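Local atomic coordinates of sugar ABC transporter substrate-binding protein, BlMnBP1 (Bifidobacterium animalis subsp. lactis ATCC 27673, PDB entry 6I5R), a protein that probably captures beta-1,4-linked manno-oligosaccharides such as mannobiose as the solute-binding component of a bifidobacterial ABC transporter. Residues A[37-42]-A[72-77]; A[41-46]-A[99-104]; A[92-97]-A[326-331]; A[143-148]-A[348-353]. All blocks are in the same frame, centred on the assembly; numbering follows the deposited sequence.

Contact 1: A[37-42]-A[72-77]; sequences KTTITF and NITVKV
Ile40, Phe42 and Lys76 have the most surface buried where strand segments 38-42 and 73-77 pair in parallel, their axes 4.7 Å apart. Five backbone hydrogen bonds join the segments, and Ile40 has its N bonded to Thr74 O and its O to Lys76 N, while Lys76 O goes on to accept from Phe42 N at 2.8 Å. Lys76 is therefore fastened to both Ile40 and Phe42 through its peptide groups, and its side chain is used on the opposite face. There its aliphatic chain crosses the end of Thr39, with CD 3.5 Å from Thr39 CG2, a tight pair for two carbons. Thr39 OG1 sits beside Thr74 CB at 3.6 Å, the two threonines lying side by side and pointing the same way. An alanine at Thr39 would probably leave the Lys76 methylenes without the methyl they lean on and open a gap beside Thr74. On the other face, Ile40 CG1 stands between the backbone N and the carbonyl carbon (chi1 59°), and from there CD1 reaches both Ile73 CG2 at 4.1 Å and Val75 CG2 at 4.2 Å. Phe42 adds its CB, 4.1 Å from Val75 CG1, to this apolar row. The strands belong to the beta-alpha-beta unit 38-44, 59-69, 73-79 of the solute-binding protein. Helix 59-69 covers the face of Ile73, Val75 and Val77 with Phe66, Ile63 and Trp59, helix 331-346 packs on the same face at Ile40 and Ile73, and strand 100-102 follows on the far side of strand 38-44.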
# COMPACT_ATOMS: atom_id res chain seq x y z
N LYS A 37 -15.02 -13.02 -27.47
CA LYS A 37 -14.92 -11.72 -28.13
C LYS A 37 -15.68 -10.72 -27.27
O LYS A 37 -16.92 -10.72 -27.25
CB LYS A 37 -15.49 -11.77 -29.54
CG LYS A 37 -14.91 -12.89 -30.42
CD LYS A 37 -15.72 -13.14 -31.69
CE LYS A 37 -15.08 -14.22 -32.57
NZ LYS A 37 -14.17 -15.16 -31.81
N THR A 38 -14.95 -9.87 -26.54
CA THR A 38 -15.62 -8.89 -25.70
C THR A 38 -14.64 -7.78 -25.35
O THR A 38 -13.44 -7.82 -25.68
CB THR A 38 -16.19 -9.54 -24.45
OG1 THR A 38 -16.95 -8.59 -23.69
CG2 THR A 38 -15.08 -10.05 -23.56
N THR A 39 -15.17 -6.79 -24.64
CA THR A 39 -14.40 -5.67 -24.13
C THR A 39 -14.64 -5.55 -22.64
O THR A 39 -15.78 -5.62 -22.17
CB THR A 39 -14.81 -4.39 -24.82
OG1 THR A 39 -14.55 -4.50 -26.22
CG2 THR A 39 -14.04 -3.24 -24.27
N ILE A 40 -13.56 -5.34 -21.90
CA ILE A 40 -13.62 -5.14 -20.46
C ILE A 40 -12.99 -3.80 -20.13
O ILE A 40 -12.06 -3.35 -20.81
CB ILE A 40 -12.94 -6.30 -19.72
CG1 ILE A 40 -11.48 -6.43 -20.14
CG2 ILE A 40 -13.72 -7.61 -20.04
CD1 ILE A 40 -10.68 -7.49 -19.34
N THR A 41 -13.52 -3.17 -19.08
CA THR A 41 -13.07 -1.88 -18.59
C THR A 41 -12.31 -2.15 -17.30
O THR A 41 -12.84 -2.77 -16.38
CB THR A 41 -14.24 -0.93 -18.38
OG1 THR A 41 -14.78 -0.58 -19.66
CG2 THR A 41 -13.77 0.37 -17.71
N PHE A 42 -11.06 -1.68 -17.26
CA PHE A 42 -10.11 -1.93 -16.18
C PHE A 42 -9.83 -0.58 -15.52
O PHE A 42 -9.22 0.28 -16.14
CB PHE A 42 -8.86 -2.57 -16.76
CG PHE A 42 -7.66 -2.61 -15.83
CD1 PHE A 42 -7.81 -2.67 -14.46
CD2 PHE A 42 -6.36 -2.62 -16.36
CE1 PHE A 42 -6.71 -2.73 -13.65
CE2 PHE A 42 -5.25 -2.68 -15.53
CZ PHE A 42 -5.44 -2.73 -14.18
N ASN A 72 -8.96 -11.01 -29.06
CA ASN A 72 -10.36 -10.59 -29.07
C ASN A 72 -10.88 -10.19 -27.70
O ASN A 72 -12.08 -9.95 -27.57
CB ASN A 72 -11.21 -11.68 -29.72
CG ASN A 72 -10.64 -12.11 -31.08
OD1 ASN A 72 -10.33 -13.29 -31.32
ND2 ASN A 72 -10.45 -11.14 -31.95
N ILE A 73 -10.02 -10.08 -26.70
CA ILE A 73 -10.37 -9.46 -25.44
C ILE A 73 -9.77 -8.07 -25.46
O ILE A 73 -8.57 -7.89 -25.20
CB ILE A 73 -9.89 -10.27 -24.24
CG1 ILE A 73 -10.61 -11.61 -24.16
CG2 ILE A 73 -10.12 -9.46 -22.93
CD1 ILE A 73 -10.16 -12.48 -23.01
N THR A 74 -10.60 -7.08 -25.75
CA THR A 74 -10.17 -5.69 -25.75
C THR A 74 -10.25 -5.14 -24.34
O THR A 74 -11.29 -5.23 -23.67
CB THR A 74 -11.04 -4.86 -26.70
OG1 THR A 74 -10.80 -5.25 -28.07
CG2 THR A 74 -10.76 -3.37 -26.51
N VAL A 75 -9.15 -4.55 -23.90
CA VAL A 75 -9.03 -4.01 -22.55
C VAL A 75 -9.00 -2.49 -22.64
O VAL A 75 -8.07 -1.92 -23.23
CB VAL A 75 -7.77 -4.53 -21.86
CG1 VAL A 75 -7.72 -4.01 -20.42
CG2 VAL A 75 -7.71 -6.04 -21.90
N LYS A 76 -9.98 -1.84 -22.02
CA LYS A 76 -10.04 -0.38 -21.96
C LYS A 76 -9.64 0.07 -20.57
O LYS A 76 -10.27 -0.35 -19.60
CB LYS A 76 -11.45 0.12 -22.27
CG LYS A 76 -11.87 -0.14 -23.71
CD LYS A 76 -13.34 0.12 -23.82
CE LYS A 76 -13.66 1.57 -23.46
NZ LYS A 76 -15.09 1.76 -23.84
N VAL A 77 -8.63 0.93 -20.48
CA VAL A 77 -8.09 1.36 -19.19
C VAL A 77 -8.71 2.69 -18.82
O VAL A 77 -8.72 3.63 -19.64
CB VAL A 77 -6.56 1.46 -19.22
CG1 VAL A 77 -6.04 1.80 -17.83
CG2 VAL A 77 -5.96 0.19 -19.70

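Contact 2: A[41-46]-A[99-104]; sequences TFMNNR and DIMMIP. With BMA (beta-D-mannopyranose), chain B; BMA (beta-D-mannopyranose), chain C.
Phe42 packs against Ile100 and Met102 in the parallel pairing of strands 38-44 and 100-102, part of the sheet core of a periplasmic-binding-protein type fold. The rim atoms fill the notch between two side chains of the neighbouring strand: CD1 lies 3.9 Å from Ile100 CG2, while CE1 meets Met102 SD at 3.8 Å. The sulfur is in the plane of the ring, an edge-on Met-aromatic contact. A bend at chi2 (-46°) puts the sulfur there, and Met102 CG fits against Asn44 CB. The other face of the sheet carries Met43 and Met101, two knobs lying side by side and pointing the same way; Met43 CB is 4.0 Å from Met101 CB. Farther out, Met43 SD touches Met101 CE. At the start of the pair the side chains of Asp99 and Thr41 cross at about a right angle, and Thr41 O accepts from both Asp99 N and Ile100 N. The carboxylate closes this corner by taking Thr41 N on the anti lone pair of OD2, at 2.7 Å. An alanine at Asp99 would probably leave Thr41 N without this carboxylate acceptor and the junction of the two strands less firmly held. Farther along, Asn44 OD1 accepts from Arg46 N in an Asx turn that sets up the two sugar-pocket residues that follow. Arg46 forms salt bridges with Asp48 and Glu354 and its NE lies near O3 of the chain C mannose. Asn45 ND2 donates to two hydroxyl oxygens of the chain B mannose, O2 at 2.9 Å and O6 at 3.0 Å.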
# COMPACT_ATOMS: atom_id res chain seq x y z
N THR A 41 -13.52 -3.17 -19.08
CA THR A 41 -13.07 -1.88 -18.59
C THR A 41 -12.31 -2.15 -17.30
O THR A 41 -12.84 -2.77 -16.38
CB THR A 41 -14.24 -0.93 -18.38
OG1 THR A 41 -14.78 -0.58 -19.66
CG2 THR A 41 -13.77 0.37 -17.71
N PHE A 42 -11.06 -1.68 -17.26
CA PHE A 42 -10.11 -1.93 -16.18
C PHE A 42 -9.83 -0.58 -15.52
O PHE A 42 -9.22 0.28 -16.14
CB PHE A 42 -8.86 -2.57 -16.76
CG PHE A 42 -7.66 -2.61 -15.83
CD1 PHE A 42 -7.81 -2.67 -14.46
CD2 PHE A 42 -6.36 -2.62 -16.36
CE1 PHE A 42 -6.71 -2.73 -13.65
CE2 PHE A 42 -5.25 -2.68 -15.53
CZ PHE A 42 -5.44 -2.73 -14.18
N MET A 43 -10.35 -0.38 -14.30
CA MET A 43 -10.13 0.86 -13.57
C MET A 43 -8.91 0.69 -12.67
O MET A 43 -8.82 -0.28 -11.91
CB MET A 43 -11.35 1.21 -12.70
CG MET A 43 -12.65 1.50 -13.44
SD MET A 43 -13.94 1.80 -12.18
CE MET A 43 -13.20 3.10 -11.22
N ASN A 44 -7.97 1.63 -12.72
CA ASN A 44 -6.86 1.57 -11.77
C ASN A 44 -6.36 2.97 -11.44
O ASN A 44 -6.83 3.98 -11.98
CB ASN A 44 -5.73 0.65 -12.27
CG ASN A 44 -4.98 1.23 -13.43
OD1 ASN A 44 -4.14 2.09 -13.28
ND2 ASN A 44 -5.29 0.74 -14.61
N ASN A 45 -5.38 3.02 -10.53
CA ASN A 45 -4.91 4.29 -9.97
C ASN A 45 -3.69 4.85 -10.68
O ASN A 45 -3.24 5.95 -10.33
CB ASN A 45 -4.55 4.09 -8.51
CG ASN A 45 -3.46 3.06 -8.32
OD1 ASN A 45 -3.55 1.96 -8.84
ND2 ASN A 45 -2.42 3.43 -7.61
N ARG A 46 -3.12 4.12 -11.63
CA ARG A 46 -1.84 4.49 -12.22
C ARG A 46 -2.07 5.41 -13.41
O ARG A 46 -1.89 5.05 -14.57
CB ARG A 46 -1.06 3.23 -12.59
CG ARG A 46 -0.69 2.38 -11.37
CD ARG A 46 0.22 3.15 -10.37
NE ARG A 46 1.40 3.68 -11.04
CZ ARG A 46 2.53 3.00 -11.17
NH1 ARG A 46 2.65 1.77 -10.68
NH2 ARG A 46 3.54 3.55 -11.81
N ASP A 99 -15.39 -3.58 -15.20
CA ASP A 99 -15.24 -5.02 -15.16
C ASP A 99 -14.18 -5.48 -14.18
O ASP A 99 -14.39 -6.47 -13.48
CB ASP A 99 -14.89 -5.52 -16.56
CG ASP A 99 -16.03 -5.25 -17.55
OD1 ASP A 99 -17.06 -5.97 -17.48
OD2 ASP A 99 -15.90 -4.31 -18.37
N ILE A 100 -13.06 -4.77 -14.14
CA ILE A 100 -12.02 -4.95 -13.13
C ILE A 100 -11.72 -3.59 -12.53
O ILE A 100 -11.58 -2.61 -13.27
CB ILE A 100 -10.72 -5.50 -13.73
CG1 ILE A 100 -10.89 -6.85 -14.39
CG2 ILE A 100 -9.62 -5.57 -12.64
CD1 ILE A 100 -9.80 -7.10 -15.39
N MET A 101 -11.59 -3.53 -11.20
CA MET A 101 -11.01 -2.37 -10.54
C MET A 101 -10.00 -2.83 -9.49
O MET A 101 -9.98 -4.01 -9.10
CB MET A 101 -12.06 -1.46 -9.87
CG MET A 101 -12.73 -2.07 -8.69
SD MET A 101 -13.58 -0.86 -7.63
CE MET A 101 -14.80 -0.23 -8.81
N MET A 102 -9.17 -1.90 -9.03
CA MET A 102 -8.36 -2.17 -7.85
C MET A 102 -9.27 -1.93 -6.65
O MET A 102 -9.89 -0.86 -6.53
CB MET A 102 -7.10 -1.30 -7.82
CG MET A 102 -6.32 -1.30 -9.11
SD MET A 102 -6.02 -2.90 -9.91
CE MET A 102 -4.87 -3.71 -8.78
N ILE A 103 -9.36 -2.92 -5.77
CA ILE A 103 -10.32 -2.90 -4.68
C ILE A 103 -10.03 -1.73 -3.75
O ILE A 103 -8.91 -1.60 -3.23
CB ILE A 103 -10.29 -4.22 -3.89
CG1 ILE A 103 -10.67 -5.37 -4.81
CG2 ILE A 103 -11.17 -4.12 -2.69
CD1 ILE A 103 -10.38 -6.72 -4.28
N PRO A 104 -11.01 -0.85 -3.54
CA PRO A 104 -10.85 0.30 -2.65
C PRO A 104 -11.14 -0.11 -1.20
O PRO A 104 -11.02 -1.28 -0.86
CB PRO A 104 -11.88 1.29 -3.16
CG PRO A 104 -12.97 0.40 -3.71
CD PRO A 104 -12.27 -0.76 -4.33
C1 BMA B . -0.41 5.93 -5.85
C2 BMA B . -1.60 5.88 -4.84
C3 BMA B . -1.22 4.95 -3.73
C4 BMA B . -0.65 3.64 -4.25
C5 BMA B . 0.52 3.89 -5.21
C6 BMA B . 1.05 2.60 -5.80
O2 BMA B . -2.74 5.27 -5.43
O3 BMA B . -2.32 4.66 -2.86
O4 BMA B . -0.19 2.90 -3.15
O5 BMA B . 0.03 4.70 -6.29
O6 BMA B . 0.04 1.97 -6.62
C1 BMA C . 0.54 8.60 -10.21
C2 BMA C . 1.45 7.45 -9.71
C3 BMA C . 0.68 6.61 -8.70
C4 BMA C . -0.03 7.48 -7.70
C5 BMA C . -0.85 8.58 -8.40
C6 BMA C . -1.60 9.44 -7.42
O1 BMA C . 1.40 9.37 -10.99
O2 BMA C . 2.57 8.06 -9.00
O3 BMA C . 1.51 5.72 -8.04
O4 BMA C . -0.92 6.69 -6.91
O5 BMA C . 0.03 9.36 -9.18
O6 BMA C . -2.61 10.11 -8.18
O HOH W 1 -15.98 -2.41 -21.18

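Contact 3: A[92-97]-A[326-331]; sequences QANNDS and NKNISK
Asn328 pushes its amide in between Asn94 and Asn95, and both bonds of this amide across the contact are made by the one nitrogen. ND2 donates to Asn94 OD1 at 2.9 Å and to the backbone O of Asn95 at 3.0 Å, and both acceptors lie close to the amide plane of Asn328. The side chains of Asn94 and Asn328 cross at about a right angle, with their amide planes 48° apart, so that the donor stands above the carbonyl plane of Asn94, and above the plane of the backbone carbonyl of Asn95 as well. Asn94, with positive phi after helix 83-93, holds its CG anti to the backbone N (chi1 -168°), stretching the amide across to Asn328. Asn326 approaches Asn95 O differently: its ND2 comes in the carbonyl plane, on a lone pair, at 2.7 Å. The one oxygen thus accepts from two side-chain amides. Asp96 adds a light apolar touch, its CB 4.2 Å from Ile329 CG2. Each loop is braced internally. Asn326 OD1 takes Asn328 N at 2.9 Å in an Asx turn, within the type I turn that runs from Asn326 to Ile329, and Asn95 OD1 accepts from Ser97 OG and Ser97 N, both from the same face of its plane. Asn326 ND2 also donates to Trp98 O. A water donates to Asn328 OD1 at 2.9 Å. The chemistry is that of uncharged amides; with ND2 facing two acceptors the Asn328 amide is probably held in one rotation, and its bonds tie the exit of helix 83-93 to the loop before helix 331-346.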
# COMPACT_ATOMS: atom_id res chain seq x y z
N GLN A 92 -20.33 1.79 -5.31
CA GLN A 92 -21.63 1.97 -4.67
C GLN A 92 -22.76 2.26 -5.65
O GLN A 92 -23.93 2.26 -5.24
CB GLN A 92 -21.53 3.09 -3.63
CG GLN A 92 -20.44 2.76 -2.62
CD GLN A 92 -20.06 3.92 -1.75
OE1 GLN A 92 -20.27 5.09 -2.10
NE2 GLN A 92 -19.47 3.62 -0.59
N ALA A 93 -22.46 2.52 -6.90
CA ALA A 93 -23.48 2.61 -7.94
C ALA A 93 -24.01 1.24 -8.36
O ALA A 93 -25.07 1.16 -8.98
CB ALA A 93 -22.91 3.33 -9.16
N ASN A 94 -23.28 0.17 -8.07
CA ASN A 94 -23.76 -1.19 -8.22
C ASN A 94 -24.31 -1.48 -9.61
O ASN A 94 -25.45 -1.94 -9.78
CB ASN A 94 -24.85 -1.50 -7.17
CG ASN A 94 -25.18 -2.98 -7.08
OD1 ASN A 94 -24.36 -3.84 -7.42
ND2 ASN A 94 -26.38 -3.28 -6.62
N ASN A 95 -23.47 -1.27 -10.62
CA ASN A 95 -23.87 -1.44 -12.01
C ASN A 95 -22.80 -2.25 -12.74
O ASN A 95 -21.97 -2.95 -12.14
CB ASN A 95 -24.19 -0.05 -12.59
CG ASN A 95 -22.99 0.89 -12.61
OD1 ASN A 95 -21.85 0.46 -12.64
ND2 ASN A 95 -23.27 2.19 -12.61
N ASP A 96 -22.81 -2.20 -14.07
CA ASP A 96 -21.89 -2.98 -14.89
C ASP A 96 -20.95 -2.09 -15.71
O ASP A 96 -20.45 -2.50 -16.75
CB ASP A 96 -22.67 -3.94 -15.80
CG ASP A 96 -23.64 -3.23 -16.71
OD1 ASP A 96 -23.66 -1.99 -16.70
OD2 ASP A 96 -24.39 -3.90 -17.48
N SER A 97 -20.68 -0.89 -15.22
CA SER A 97 -19.86 0.07 -15.96
C SER A 97 -18.37 -0.16 -15.82
O SER A 97 -17.59 0.63 -16.34
CB SER A 97 -20.15 1.48 -15.46
OG SER A 97 -19.74 1.61 -14.12
N ASN A 326 -16.13 -7.37 -11.15
CA ASN A 326 -17.50 -6.95 -10.87
C ASN A 326 -18.46 -8.14 -10.96
O ASN A 326 -18.63 -8.72 -12.04
CB ASN A 326 -17.89 -5.86 -11.87
CG ASN A 326 -19.20 -5.17 -11.56
OD1 ASN A 326 -19.94 -5.58 -10.68
ND2 ASN A 326 -19.50 -4.12 -12.32
N LYS A 327 -19.11 -8.49 -9.87
CA LYS A 327 -20.04 -9.59 -9.96
C LYS A 327 -21.25 -9.29 -10.85
O LYS A 327 -21.94 -10.18 -11.26
CB LYS A 327 -20.53 -9.99 -8.59
CG LYS A 327 -21.13 -8.87 -7.84
CD LYS A 327 -22.46 -8.51 -8.39
CE LYS A 327 -23.36 -7.96 -7.33
NZ LYS A 327 -24.76 -8.43 -7.56
N ASN A 328 -21.49 -8.02 -11.14
CA ASN A 328 -22.68 -7.67 -11.91
C ASN A 328 -22.54 -7.96 -13.40
O ASN A 328 -23.53 -7.89 -14.14
CB ASN A 328 -23.00 -6.19 -11.75
CG ASN A 328 -23.44 -5.83 -10.36
OD1 ASN A 328 -24.04 -6.63 -9.67
ND2 ASN A 328 -23.19 -4.60 -9.96
N ILE A 329 -21.34 -8.22 -13.89
CA ILE A 329 -21.16 -8.30 -15.33
C ILE A 329 -21.46 -9.71 -15.83
O ILE A 329 -21.59 -10.66 -15.05
CB ILE A 329 -19.75 -7.84 -15.75
CG1 ILE A 329 -18.70 -8.89 -15.37
CG2 ILE A 329 -19.44 -6.47 -15.15
CD1 ILE A 329 -17.30 -8.42 -15.54
N SER A 330 -21.56 -9.84 -17.15
CA SER A 330 -21.95 -11.09 -17.80
C SER A 330 -20.91 -12.18 -17.52
O SER A 330 -19.77 -11.89 -17.15
CB SER A 330 -22.08 -10.88 -19.31
OG SER A 330 -20.81 -10.71 -19.93
N LYS A 331 -21.32 -13.45 -17.71
CA LYS A 331 -20.37 -14.54 -17.52
C LYS A 331 -19.17 -14.37 -18.46
O LYS A 331 -18.02 -14.59 -18.05
CB LYS A 331 -21.02 -15.92 -17.71
CG LYS A 331 -21.55 -16.22 -19.11
CD LYS A 331 -21.62 -17.73 -19.43
CE LYS A 331 -22.85 -18.07 -20.31
NZ LYS A 331 -23.22 -17.07 -21.40
O HOH W 2 -26.60 -6.04 -8.50

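Contact 4: A[143-148]-A[348-353]; sequences IANNGV and SGFAKN
Asn146 meets Ala351 and Asn145 meets Phe350 where a break in the long strand 139-155 packs against the short helix 350-353, whose start is built on an ST turn with Gly349 at the N-cap. The first shell is a matter of shape. Asn146 CB sits against Ala351 CB at 3.6 Å. Phe350 brings CD1 within 3.5 Å of Asn145 O, and its CE1 comes within 4.1 Å of Asn145 CB. The ring reaches the strand because CG is anti to the backbone N (chi1 178°), and the amide plane of Asn146 is turned 63° from the ring plane. Both asparagines are buried, and the next shell shows what holds Asn145. Its ND2 donates to Asp320 OD2 and its OD1 accepts from Tyr321 N, so strand 314-325 fixes both ends of the amide. The same OD1 lies 2.6 Å from Asn146 N in a bent bond, with the donor above the carbonyl plane. Asp320 and Tyr321 line the sugar pocket, so the residues that hold Asn145 are themselves pocket residues. The Asn145 side chain itself is about 5 Å from a bound mannose, nearest atom to nearest atom. Further out, the ring of Phe350 packs on Tyr62 of helix 59-69 and Met344 of helix 331-346, so the same side chain touches both helices and the strand break. The helix is anchored at its start by Ser348, whose OG also hydrogen-bonds to Met344 O. That hydroxyl oxygen accepts the backbone N-H of Phe350 at 3.0 Å.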
# COMPACT_ATOMS: atom_id res chain seq x y z
N ILE A 143 -6.72 -10.28 -5.89
CA ILE A 143 -5.34 -10.71 -6.11
C ILE A 143 -4.46 -9.47 -6.16
O ILE A 143 -4.76 -8.52 -6.89
CB ILE A 143 -5.20 -11.51 -7.42
CG1 ILE A 143 -6.17 -12.70 -7.42
CG2 ILE A 143 -3.76 -11.96 -7.63
CD1 ILE A 143 -5.99 -13.67 -8.59
N ALA A 144 -3.37 -9.48 -5.40
CA ALA A 144 -2.53 -8.29 -5.32
C ALA A 144 -1.84 -8.01 -6.65
O ALA A 144 -1.48 -8.93 -7.38
CB ALA A 144 -1.49 -8.46 -4.21
N ASN A 145 -1.67 -6.72 -6.95
CA ASN A 145 -0.99 -6.33 -8.18
C ASN A 145 0.51 -6.63 -8.08
O ASN A 145 1.15 -7.01 -9.07
CB ASN A 145 -1.25 -4.84 -8.50
CG ASN A 145 -0.85 -3.90 -7.35
OD1 ASN A 145 -0.42 -4.32 -6.29
ND2 ASN A 145 -1.00 -2.59 -7.59
N ASN A 146 1.08 -6.42 -6.89
CA ASN A 146 2.41 -6.89 -6.54
C ASN A 146 2.61 -6.70 -5.04
O ASN A 146 1.89 -5.93 -4.39
CB ASN A 146 3.52 -6.18 -7.32
CG ASN A 146 3.49 -4.65 -7.19
OD1 ASN A 146 2.56 -4.08 -6.67
ND2 ASN A 146 4.51 -4.01 -7.73
N GLY A 147 3.56 -7.46 -4.50
CA GLY A 147 3.86 -7.39 -3.09
C GLY A 147 4.82 -6.24 -2.85
O GLY A 147 5.82 -6.09 -3.55
N VAL A 148 4.48 -5.38 -1.89
CA VAL A 148 5.28 -4.22 -1.59
C VAL A 148 5.61 -4.25 -0.11
O VAL A 148 4.94 -4.91 0.69
CB VAL A 148 4.55 -2.91 -1.95
CG1 VAL A 148 4.40 -2.76 -3.46
CG2 VAL A 148 3.17 -2.87 -1.25
N SER A 348 2.52 -10.88 -17.18
CA SER A 348 2.73 -9.51 -17.64
C SER A 348 4.13 -9.00 -17.34
O SER A 348 4.67 -8.19 -18.12
CB SER A 348 1.73 -8.56 -16.99
OG SER A 348 1.92 -8.51 -15.60
N GLY A 349 4.69 -9.35 -16.19
CA GLY A 349 5.89 -8.69 -15.70
C GLY A 349 5.64 -7.42 -14.91
O GLY A 349 6.61 -6.72 -14.57
N PHE A 350 4.38 -7.09 -14.60
CA PHE A 350 4.09 -5.85 -13.88
C PHE A 350 4.92 -5.75 -12.59
O PHE A 350 5.55 -4.72 -12.33
CB PHE A 350 2.58 -5.76 -13.57
CG PHE A 350 2.20 -4.55 -12.80
CD1 PHE A 350 2.18 -4.55 -11.39
CD2 PHE A 350 1.88 -3.38 -13.44
CE1 PHE A 350 1.86 -3.41 -10.67
CE2 PHE A 350 1.56 -2.24 -12.71
CZ PHE A 350 1.55 -2.27 -11.32
N ALA A 351 4.94 -6.81 -11.79
CA ALA A 351 5.68 -6.74 -10.54
C ALA A 351 7.17 -6.52 -10.77
O ALA A 351 7.79 -5.69 -10.08
CB ALA A 351 5.41 -8.01 -9.72
N LYS A 352 7.78 -7.24 -11.72
CA LYS A 352 9.20 -7.05 -12.01
C LYS A 352 9.48 -5.61 -12.45
O LYS A 352 10.57 -5.08 -12.18
CB LYS A 352 9.65 -8.08 -13.06
CG LYS A 352 11.07 -7.98 -13.52
CD LYS A 352 11.48 -9.20 -14.40
CE LYS A 352 10.79 -9.22 -15.75
NZ LYS A 352 11.43 -8.21 -16.68
N ASN A 353 8.50 -4.95 -13.05
CA ASN A 353 8.76 -3.64 -13.67
C ASN A 353 8.52 -2.48 -12.74
O ASN A 353 9.22 -1.46 -12.82
CB ASN A 353 7.90 -3.55 -14.93
CG ASN A 353 8.39 -4.47 -15.98
OD1 ASN A 353 9.57 -4.80 -15.97
ND2 ASN A 353 7.51 -4.92 -16.87

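How the contacts relate
From the N terminus, strand 38-44 opens contacts 1 and 2 together. Contact 1 closes first, at 72-77, completing a beta-alpha-beta unit; contact 2 closes at 99-104, placing strand 100-102 on the other side of the shared strand, where Thr41 and Phe42 take part in both. Contact 3 opens at 92-97, inside the loop of contact 2, and crosses it, closing only at 326-331; Asp99 is backbone-bonded to Asn326. Contact 4 opens within the long loop of contact 3 and crosses it in turn, ending at 348-353. It touches contact 2 through Met102 and Asn145, and through Arg46 and Phe350, bringing the sheet, helix 350-353 and the sugar pocket together.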